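Local coordinates for protein polygalacturonase (Pectobacterium carotovorum subsp. carotovorum, PDB 1BHE) that hydrolyses the alpha-1,4-galacturonosyl linkages of polygalacturonic acid as a secreted family 28 endo-polygalacturonase, macerating and soft-rotting plant tissue, at residues A25-C36 / F52-V63; G98-V106 / N149-N157. All coordinates share one frame; numbering follows the deposited sequence.

Contact 1: residues A25-C36 / F52-V63; sequences ATSTIQKALNNC and FLSGPLSLPSGV
Gln30 and Ser58 clasp helix 26-33 to the first turns of the right-handed parallel beta-helix of this family, where the helix caps the N-terminal end of the solenoid and crosses strand 52-54 at 93°. The Gln30 carboxamide pairs edge-on with the backbone of Ser58 like a neighbouring strand: Ser58 N gives a nearly straight bond to OE1 (2.8 Å), and NE2 returns one to Ser58 O (3.0 Å), both on lone pairs in the carbonyl planes. The bend at chi2 (60°) swings the amide onto the strand, and a second NE2 bond, to Asn34 OD1, helps fix its rotation. A water bridges OE1 to Pro56 O. At the start of the helix, Ala25 N donates to Leu53 O (2.8 Å). Apolar packing fills the inner side: Ile29 CG2 meets Leu57 CD1, the two side chains crossing at about a right angle, while Ala25 CB sits at the edge of the Phe52 ring. Leu33 CD2 touches both Leu59 CD1 (3.8 Å) and Val63 CG1 (3.9 Å); Val63 CG1 also packs on Cys36, disulfide-bonded to Cys15. Beside the first helical turn, Gly55 N donates to Thr26 OG1 at 2.9 Å.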
loop_
_atom_site.group_PDB
_atom_site.type_symbol
_atom_site.label_atom_id
_atom_site.label_comp_id
_atom_site.label_asym_id
_atom_site.label_seq_id
_atom_site.Cartn_x
_atom_site.Cartn_y
_atom_site.Cartn_z
ATOM N N ALA A 25 14.658 1.903 -21.965
ATOM C CA ALA A 25 14.919 3.212 -21.395
ATOM C C ALA A 25 15.625 3.277 -20.051
ATOM O O ALA A 25 15.912 4.398 -19.604
ATOM C CB ALA A 25 13.561 3.918 -21.248
ATOM N N THR A 26 15.930 2.161 -19.404
ATOM C CA THR A 26 16.514 2.199 -18.066
ATOM C C THR A 26 17.651 3.188 -17.877
ATOM O O THR A 26 17.575 4.085 -17.025
ATOM C CB THR A 26 16.995 0.791 -17.653
ATOM O OG1 THR A 26 16.023 -0.159 -18.117
ATOM C CG2 THR A 26 17.139 0.700 -16.143
ATOM N N SER A 27 18.748 3.025 -18.616
ATOM C CA SER A 27 19.913 3.884 -18.416
ATOM C C SER A 27 19.663 5.309 -18.876
ATOM O O SER A 27 20.234 6.234 -18.286
ATOM C CB SER A 27 21.160 3.282 -19.068
ATOM O OG SER A 27 20.888 2.988 -20.432
ATOM N N THR A 28 18.817 5.525 -19.877
ATOM C CA THR A 28 18.490 6.878 -20.319
ATOM C C THR A 28 17.761 7.630 -19.207
ATOM O O THR A 28 18.085 8.779 -18.910
ATOM C CB THR A 28 17.684 6.912 -21.626
ATOM O OG1 THR A 28 16.390 6.330 -21.436
ATOM C CG2 THR A 28 18.402 6.133 -22.714
ATOM N N ILE A 29 16.800 6.975 -18.561
ATOM C CA ILE A 29 16.082 7.607 -17.450
ATOM C C ILE A 29 16.990 7.800 -16.242
ATOM O O ILE A 29 16.999 8.869 -15.620
ATOM C CB ILE A 29 14.828 6.794 -17.068
ATOM C CG1 ILE A 29 13.835 6.741 -18.235
ATOM C CG2 ILE A 29 14.151 7.411 -15.846
ATOM C CD1 ILE A 29 12.672 5.785 -18.026
ATOM N N GLN A 30 17.779 6.793 -15.873
ATOM C CA GLN A 30 18.676 6.883 -14.731
ATOM C C GLN A 30 19.685 8.018 -14.890
ATOM O O GLN A 30 19.917 8.789 -13.961
ATOM C CB GLN A 30 19.418 5.574 -14.450
ATOM C CG GLN A 30 20.067 5.541 -13.064
ATOM C CD GLN A 30 19.036 5.704 -11.962
ATOM O OE1 GLN A 30 18.201 4.813 -11.785
ATOM N NE2 GLN A 30 19.086 6.828 -11.249
ATOM N N LYS A 31 20.277 8.134 -16.076
ATOM C CA LYS A 31 21.224 9.211 -16.359
ATOM C C LYS A 31 20.583 10.574 -16.159
ATOM O O LYS A 31 21.162 11.459 -15.520
ATOM C CB LYS A 31 21.761 9.083 -17.794
ATOM C CG LYS A 31 22.774 10.167 -18.142
ATOM C CD LYS A 31 23.413 9.914 -19.504
ATOM C CE LYS A 31 24.469 10.974 -19.806
ATOM N NZ LYS A 31 24.976 10.847 -21.207
ATOM N N ALA A 32 19.361 10.760 -16.648
ATOM C CA ALA A 32 18.616 11.997 -16.480
ATOM C C ALA A 32 18.320 12.258 -15.007
ATOM O O ALA A 32 18.427 13.392 -14.545
ATOM C CB ALA A 32 17.316 11.952 -17.270
ATOM N N LEU A 33 17.937 11.221 -14.259
ATOM C CA LEU A 33 17.663 11.370 -12.834
ATOM C C LEU A 33 18.926 11.758 -12.073
ATOM O O LEU A 33 18.879 12.577 -11.150
ATOM C CB LEU A 33 17.125 10.065 -12.233
ATOM C CG LEU A 33 15.686 9.691 -12.586
ATOM C CD1 LEU A 33 15.411 8.241 -12.212
ATOM C CD2 LEU A 33 14.708 10.630 -11.886
ATOM N N ASN A 34 20.078 11.219 -12.474
ATOM C CA ASN A 34 21.347 11.521 -11.830
ATOM C C ASN A 34 21.913 12.905 -12.108
ATOM O O ASN A 34 22.971 13.220 -11.537
ATOM C CB ASN A 34 22.406 10.469 -12.198
ATOM C CG ASN A 34 22.084 9.096 -11.645
ATOM O OD1 ASN A 34 21.213 8.935 -10.785
ATOM N ND2 ASN A 34 22.798 8.084 -12.139
ATOM N N ASN A 35 21.317 13.725 -12.958
ATOM C CA ASN A 35 21.817 15.068 -13.214
ATOM C C ASN A 35 20.672 16.075 -13.202
ATOM O O ASN A 35 20.662 17.067 -13.925
ATOM C CB ASN A 35 22.582 15.127 -14.544
ATOM C CG ASN A 35 23.397 16.404 -14.675
ATOM O OD1 ASN A 35 23.814 16.984 -13.671
ATOM N ND2 ASN A 35 23.610 16.859 -15.905
ATOM N N CYS A 36 19.682 15.840 -12.345
ATOM C CA CYS A 36 18.505 16.692 -12.235
ATOM C C CYS A 36 18.570 17.640 -11.050
ATOM O O CYS A 36 18.823 17.225 -9.916
ATOM C CB CYS A 36 17.269 15.784 -12.125
ATOM S SG CYS A 36 15.688 16.636 -12.292
ATOM N N PHE A 52 7.725 4.035 -21.937
ATOM C CA PHE A 52 9.112 3.913 -21.509
ATOM C C PHE A 52 9.263 2.531 -20.857
ATOM O O PHE A 52 8.645 2.287 -19.817
ATOM C CB PHE A 52 9.518 4.999 -20.520
ATOM C CG PHE A 52 9.673 6.378 -21.101
ATOM C CD1 PHE A 52 8.598 7.242 -21.162
ATOM C CD2 PHE A 52 10.905 6.804 -21.572
ATOM C CE1 PHE A 52 8.737 8.511 -21.692
ATOM C CE2 PHE A 52 11.056 8.076 -22.106
ATOM C CZ PHE A 52 9.972 8.929 -22.161
ATOM N N LEU A 53 10.012 1.648 -21.495
ATOM C CA LEU A 53 10.214 0.288 -20.978
ATOM C C LEU A 53 11.507 0.275 -20.174
ATOM O O LEU A 53 12.569 0.606 -20.714
ATOM C CB LEU A 53 10.248 -0.697 -22.142
ATOM C CG LEU A 53 9.920 -2.163 -21.872
ATOM C CD1 LEU A 53 8.575 -2.332 -21.179
ATOM C CD2 LEU A 53 9.930 -2.954 -23.177
ATOM N N SER A 54 11.430 -0.055 -18.888
ATOM C CA SER A 54 12.609 0.034 -18.030
ATOM C C SER A 54 12.671 -1.019 -16.935
ATOM O O SER A 54 11.671 -1.602 -16.531
ATOM C CB SER A 54 12.564 1.427 -17.361
ATOM O OG SER A 54 13.554 1.598 -16.364
ATOM N N GLY A 55 13.881 -1.212 -16.422
ATOM C CA GLY A 55 14.125 -2.063 -15.265
ATOM C C GLY A 55 14.242 -1.124 -14.058
ATOM O O GLY A 55 13.860 0.047 -14.126
ATOM N N PRO A 56 14.779 -1.622 -12.956
ATOM C CA PRO A 56 14.914 -0.858 -11.733
ATOM C C PRO A 56 15.530 0.521 -11.901
ATOM O O PRO A 56 16.556 0.683 -12.556
ATOM C CB PRO A 56 15.820 -1.728 -10.859
ATOM C CG PRO A 56 15.504 -3.117 -11.295
ATOM C CD PRO A 56 15.236 -3.025 -12.777
ATOM N N LEU A 57 14.907 1.507 -11.265
ATOM C CA LEU A 57 15.364 2.877 -11.265
ATOM C C LEU A 57 15.570 3.345 -9.820
ATOM O O LEU A 57 14.861 2.898 -8.919
ATOM C CB LEU A 57 14.337 3.800 -11.938
ATOM C CG LEU A 57 13.997 3.531 -13.403
ATOM C CD1 LEU A 57 12.753 4.303 -13.841
ATOM C CD2 LEU A 57 15.181 3.871 -14.304
ATOM N N SER A 58 16.528 4.239 -9.631
ATOM C CA SER A 58 16.780 4.829 -8.316
ATOM C C SER A 58 16.476 6.325 -8.360
ATOM O O SER A 58 16.970 7.075 -9.208
ATOM C CB SER A 58 18.231 4.626 -7.889
ATOM O OG SER A 58 18.491 5.224 -6.631
ATOM N N LEU A 59 15.652 6.773 -7.420
ATOM C CA LEU A 59 15.280 8.181 -7.338
ATOM C C LEU A 59 16.130 8.929 -6.330
ATOM O O LEU A 59 16.030 8.674 -5.129
ATOM C CB LEU A 59 13.796 8.237 -6.951
ATOM C CG LEU A 59 13.091 9.589 -7.043
ATOM C CD1 LEU A 59 13.298 10.225 -8.406
ATOM C CD2 LEU A 59 11.603 9.428 -6.736
ATOM N N PRO A 60 16.966 9.860 -6.779
ATOM C CA PRO A 60 17.846 10.622 -5.910
ATOM C C PRO A 60 17.092 11.596 -5.018
ATOM O O PRO A 60 15.958 11.993 -5.303
ATOM C CB PRO A 60 18.803 11.358 -6.847
ATOM C CG PRO A 60 18.650 10.654 -8.161
ATOM C CD PRO A 60 17.194 10.213 -8.199
ATOM N N SER A 61 17.710 11.976 -3.909
ATOM C CA SER A 61 17.109 12.887 -2.945
ATOM C C SER A 61 16.844 14.252 -3.577
ATOM O O SER A 61 17.727 14.796 -4.242
ATOM C CB SER A 61 18.047 13.113 -1.749
ATOM O OG SER A 61 17.385 13.917 -0.778
ATOM N N GLY A 62 15.657 14.799 -3.363
ATOM C CA GLY A 62 15.286 16.105 -3.894
ATOM C C GLY A 62 14.874 16.102 -5.356
ATOM O O GLY A 62 14.539 17.148 -5.922
ATOM N N VAL A 63 14.951 14.962 -6.017
ATOM C CA VAL A 63 14.616 14.782 -7.423
ATOM C C VAL A 63 13.300 14.028 -7.556
ATOM O O VAL A 63 12.935 13.190 -6.729
ATOM C CB VAL A 63 15.755 14.033 -8.143
ATOM C CG1 VAL A 63 15.435 13.731 -9.598
ATOM C CG2 VAL A 63 17.058 14.818 -8.038
HETATM O O HOH W 1 18.785 2.286 -12.728
#

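Contact 2: residues G98-V106 / N149-N157; sequences GCDAFITAV and NTPRLIQIN
Ile103 straddles Leu153 and Gln155, its N donating to Leu153 O and its O accepting from Gln155 N, at the heart of two parallel strands, 103-106 and 154-157, whose axes run 4.8 Å apart. Ala105 N donates in turn to Gln155 O, and Asn157 N to Ala105 O. Just before the strand, Phe102 N donates to Arg152 O (2.8 Å). Apolar residues lie in register: Ile103 beside Ile154 and Ala105 beside Ile156 on the buried face, and Phe102 runs alongside Leu153, CD2 to CD2 at 4.1 Å, both pointing the same way into the core against Ile119. On the other face Ala101 CB packs on Gln155 CB (3.6 Å). Gln155, bent at chi2 (77°), has its amide held at both ends: Arg152 NH1 donates to OE1 (2.8 Å) in the guanidinium plane, and NE2 donates to Asn157 OD1 (2.7 Å). Further out, a water links Cys99 O to Arg152 N, and Cys99 SG, disulfide-bonded to Cys89, rests against the Asn149 backbone and Pro151 CD. Asn149 OD1 receives Gly98 N and also Gly96 N, while ND2 reaches Val91 O and Asp93 OD1, tying the two incoming loops together. In-register parallel strands with stacked aliphatic residues inside are characteristic of the right-handed parallel beta-helix of family 28 glycosidases.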
loop_
_atom_site.group_PDB
_atom_site.type_symbol
_atom_site.label_atom_id
_atom_site.label_comp_id
_atom_site.label_asym_id
_atom_site.label_seq_id
_atom_site.Cartn_x
_atom_site.Cartn_y
_atom_site.Cartn_z
ATOM N N GLY A 98 14.167 -11.394 -3.040
ATOM C CA GLY A 98 14.979 -11.604 -4.214
ATOM C C GLY A 98 14.881 -10.581 -5.328
ATOM O O GLY A 98 15.741 -10.599 -6.218
ATOM N N CYS A 99 13.887 -9.685 -5.334
ATOM C CA CYS A 99 13.784 -8.702 -6.400
ATOM C C CYS A 99 13.831 -7.243 -5.945
ATOM O O CYS A 99 13.191 -6.873 -4.957
ATOM C CB CYS A 99 12.458 -8.836 -7.161
ATOM S SG CYS A 99 11.996 -10.469 -7.757
ATOM N N ASP A 100 14.533 -6.418 -6.718
ATOM C CA ASP A 100 14.560 -4.983 -6.425
ATOM C C ASP A 100 13.188 -4.434 -6.837
ATOM O O ASP A 100 12.516 -5.062 -7.664
ATOM C CB ASP A 100 15.651 -4.251 -7.193
ATOM C CG ASP A 100 17.055 -4.574 -6.709
ATOM O OD1 ASP A 100 17.234 -4.837 -5.507
ATOM O OD2 ASP A 100 17.977 -4.573 -7.548
ATOM N N ALA A 101 12.803 -3.265 -6.332
ATOM C CA ALA A 101 11.532 -2.674 -6.740
ATOM C C ALA A 101 11.723 -1.974 -8.084
ATOM O O ALA A 101 12.866 -1.812 -8.526
ATOM C CB ALA A 101 11.029 -1.682 -5.700
ATOM N N PHE A 102 10.632 -1.554 -8.705
ATOM C CA PHE A 102 10.744 -0.828 -9.972
ATOM C C PHE A 102 11.358 0.544 -9.740
ATOM O O PHE A 102 12.305 0.947 -10.424
ATOM C CB PHE A 102 9.382 -0.726 -10.648
ATOM C CG PHE A 102 9.374 -0.192 -12.050
ATOM C CD1 PHE A 102 10.498 -0.217 -12.856
ATOM C CD2 PHE A 102 8.190 0.325 -12.567
ATOM C CE1 PHE A 102 10.462 0.279 -14.148
ATOM C CE2 PHE A 102 8.147 0.815 -13.861
ATOM C CZ PHE A 102 9.283 0.794 -14.642
ATOM N N ILE A 103 10.818 1.293 -8.785
ATOM C CA ILE A 103 11.335 2.615 -8.441
ATOM C C ILE A 103 11.682 2.623 -6.947
ATOM O O ILE A 103 10.797 2.321 -6.140
ATOM C CB ILE A 103 10.355 3.750 -8.743
ATOM C CG1 ILE A 103 9.992 3.803 -10.243
ATOM C CG2 ILE A 103 10.929 5.100 -8.313
ATOM C CD1 ILE A 103 8.758 4.668 -10.470
ATOM N N THR A 104 12.939 2.889 -6.623
ATOM C CA THR A 104 13.359 2.890 -5.219
ATOM C C THR A 104 13.934 4.245 -4.816
ATOM O O THR A 104 14.768 4.821 -5.510
ATOM C CB THR A 104 14.422 1.803 -4.956
ATOM O OG1 THR A 104 13.986 0.532 -5.452
ATOM C CG2 THR A 104 14.679 1.658 -3.458
ATOM N N ALA A 105 13.483 4.772 -3.681
ATOM C CA ALA A 105 13.936 6.046 -3.146
ATOM C C ALA A 105 14.515 5.782 -1.751
ATOM O O ALA A 105 13.765 5.428 -0.842
ATOM C CB ALA A 105 12.761 7.017 -3.061
ATOM N N VAL A 106 15.825 5.853 -1.618
ATOM C CA VAL A 106 16.511 5.576 -0.360
ATOM C C VAL A 106 17.084 6.840 0.255
ATOM O O VAL A 106 17.808 7.580 -0.412
ATOM C CB VAL A 106 17.686 4.590 -0.595
ATOM C CG1 VAL A 106 18.490 4.402 0.690
ATOM C CG2 VAL A 106 17.168 3.254 -1.096
ATOM N N ASN A 149 9.214 -14.355 -5.088
ATOM C CA ASN A 149 10.121 -13.221 -5.233
ATOM C C ASN A 149 9.628 -12.431 -6.437
ATOM O O ASN A 149 9.794 -12.866 -7.576
ATOM C CB ASN A 149 11.573 -13.649 -5.399
ATOM C CG ASN A 149 12.080 -14.388 -4.172
ATOM O OD1 ASN A 149 12.664 -13.776 -3.279
ATOM N ND2 ASN A 149 11.826 -15.697 -4.148
ATOM N N THR A 150 8.959 -11.306 -6.206
ATOM C CA THR A 150 8.423 -10.459 -7.264
ATOM C C THR A 150 8.662 -8.989 -6.882
ATOM O O THR A 150 8.624 -8.645 -5.703
ATOM C CB THR A 150 6.913 -10.635 -7.489
ATOM O OG1 THR A 150 6.225 -10.293 -6.272
ATOM C CG2 THR A 150 6.479 -12.039 -7.896
ATOM N N PRO A 151 8.874 -8.116 -7.855
ATOM C CA PRO A 151 9.129 -6.712 -7.606
ATOM C C PRO A 151 7.955 -5.867 -7.144
ATOM O O PRO A 151 6.849 -5.908 -7.691
ATOM C CB PRO A 151 9.628 -6.175 -8.946
ATOM C CG PRO A 151 9.470 -7.234 -9.959
ATOM C CD PRO A 151 8.938 -8.465 -9.295
ATOM N N ARG A 152 8.183 -5.041 -6.123
ATOM C CA ARG A 152 7.253 -3.990 -5.729
ATOM C C ARG A 152 7.350 -2.833 -6.720
ATOM O O ARG A 152 8.413 -2.674 -7.337
ATOM C CB ARG A 152 7.583 -3.464 -4.326
ATOM C CG ARG A 152 7.244 -4.491 -3.245
ATOM C CD ARG A 152 7.744 -4.022 -1.882
ATOM N NE ARG A 152 7.281 -4.917 -0.816
ATOM C CZ ARG A 152 7.743 -4.891 0.430
ATOM N NH1 ARG A 152 8.680 -4.025 0.793
ATOM N NH2 ARG A 152 7.257 -5.755 1.316
ATOM N N LEU A 153 6.289 -2.052 -6.893
ATOM C CA LEU A 153 6.342 -0.939 -7.836
ATOM C C LEU A 153 7.167 0.226 -7.293
ATOM O O LEU A 153 8.089 0.721 -7.937
ATOM C CB LEU A 153 4.961 -0.403 -8.173
ATOM C CG LEU A 153 4.154 -0.920 -9.343
ATOM C CD1 LEU A 153 3.049 0.095 -9.659
ATOM C CD2 LEU A 153 4.960 -1.217 -10.598
ATOM N N ILE A 154 6.797 0.705 -6.105
ATOM C CA ILE A 154 7.479 1.863 -5.517
ATOM C C ILE A 154 7.907 1.496 -4.099
ATOM O O ILE A 154 7.044 1.141 -3.302
ATOM C CB ILE A 154 6.566 3.099 -5.499
ATOM C CG1 ILE A 154 6.319 3.649 -6.916
ATOM C CG2 ILE A 154 7.117 4.222 -4.627
ATOM C CD1 ILE A 154 5.102 4.559 -6.975
ATOM N N GLN A 155 9.193 1.579 -3.818
ATOM C CA GLN A 155 9.730 1.263 -2.493
ATOM C C GLN A 155 10.469 2.482 -1.955
ATOM O O GLN A 155 11.418 2.967 -2.570
ATOM C CB GLN A 155 10.678 0.066 -2.606
ATOM C CG GLN A 155 11.409 -0.274 -1.319
ATOM C CD GLN A 155 10.548 -1.002 -0.307
ATOM O OE1 GLN A 155 9.744 -1.873 -0.628
ATOM N NE2 GLN A 155 10.725 -0.635 0.964
ATOM N N ILE A 156 10.009 3.030 -0.843
ATOM C CA ILE A 156 10.590 4.232 -0.255
ATOM C C ILE A 156 11.131 3.935 1.141
ATOM O O ILE A 156 10.377 3.495 2.006
ATOM C CB ILE A 156 9.554 5.364 -0.181
ATOM C CG1 ILE A 156 8.886 5.619 -1.542
ATOM C CG2 ILE A 156 10.207 6.643 0.331
ATOM C CD1 ILE A 156 7.466 6.142 -1.421
ATOM N N ASN A 157 12.430 4.136 1.351
ATOM C CA ASN A 157 13.066 3.802 2.620
ATOM C C ASN A 157 13.758 4.986 3.278
ATOM O O ASN A 157 14.382 5.794 2.593
ATOM C CB ASN A 157 14.164 2.743 2.392
ATOM C CG ASN A 157 13.702 1.466 1.739
ATOM O OD1 ASN A 157 12.559 1.054 1.879
ATOM N ND2 ASN A 157 14.568 0.793 1.001
HETATM O O HOH W 2 10.796 -5.345 -4.461
#

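Contact 1 and contact 2 are successive layers of one solenoid, their centres about 14 Å apart, with strand 51-58 pairing in parallel with strand 103-106. Leu57 N probably hydrogen-bonds to Phe102 O at 2.8 Å and Leu59 N to Thr104 O at 2.9 Å, so the strand that receives the capping helix on one side passes the backbone pairing on to contact 2. Phe102 CE1 also packs against Ser54 O, 3.3 Å away. Contact 1, at the end of the solenoid, lies away from the probable catalytic residues. Contact 2 lies deeper in the chain and nearer the active site: the Thr150 side chain, hydrogen-bonded to Asn174, is about 10 Å from that of Asp223, the predicted proton donor.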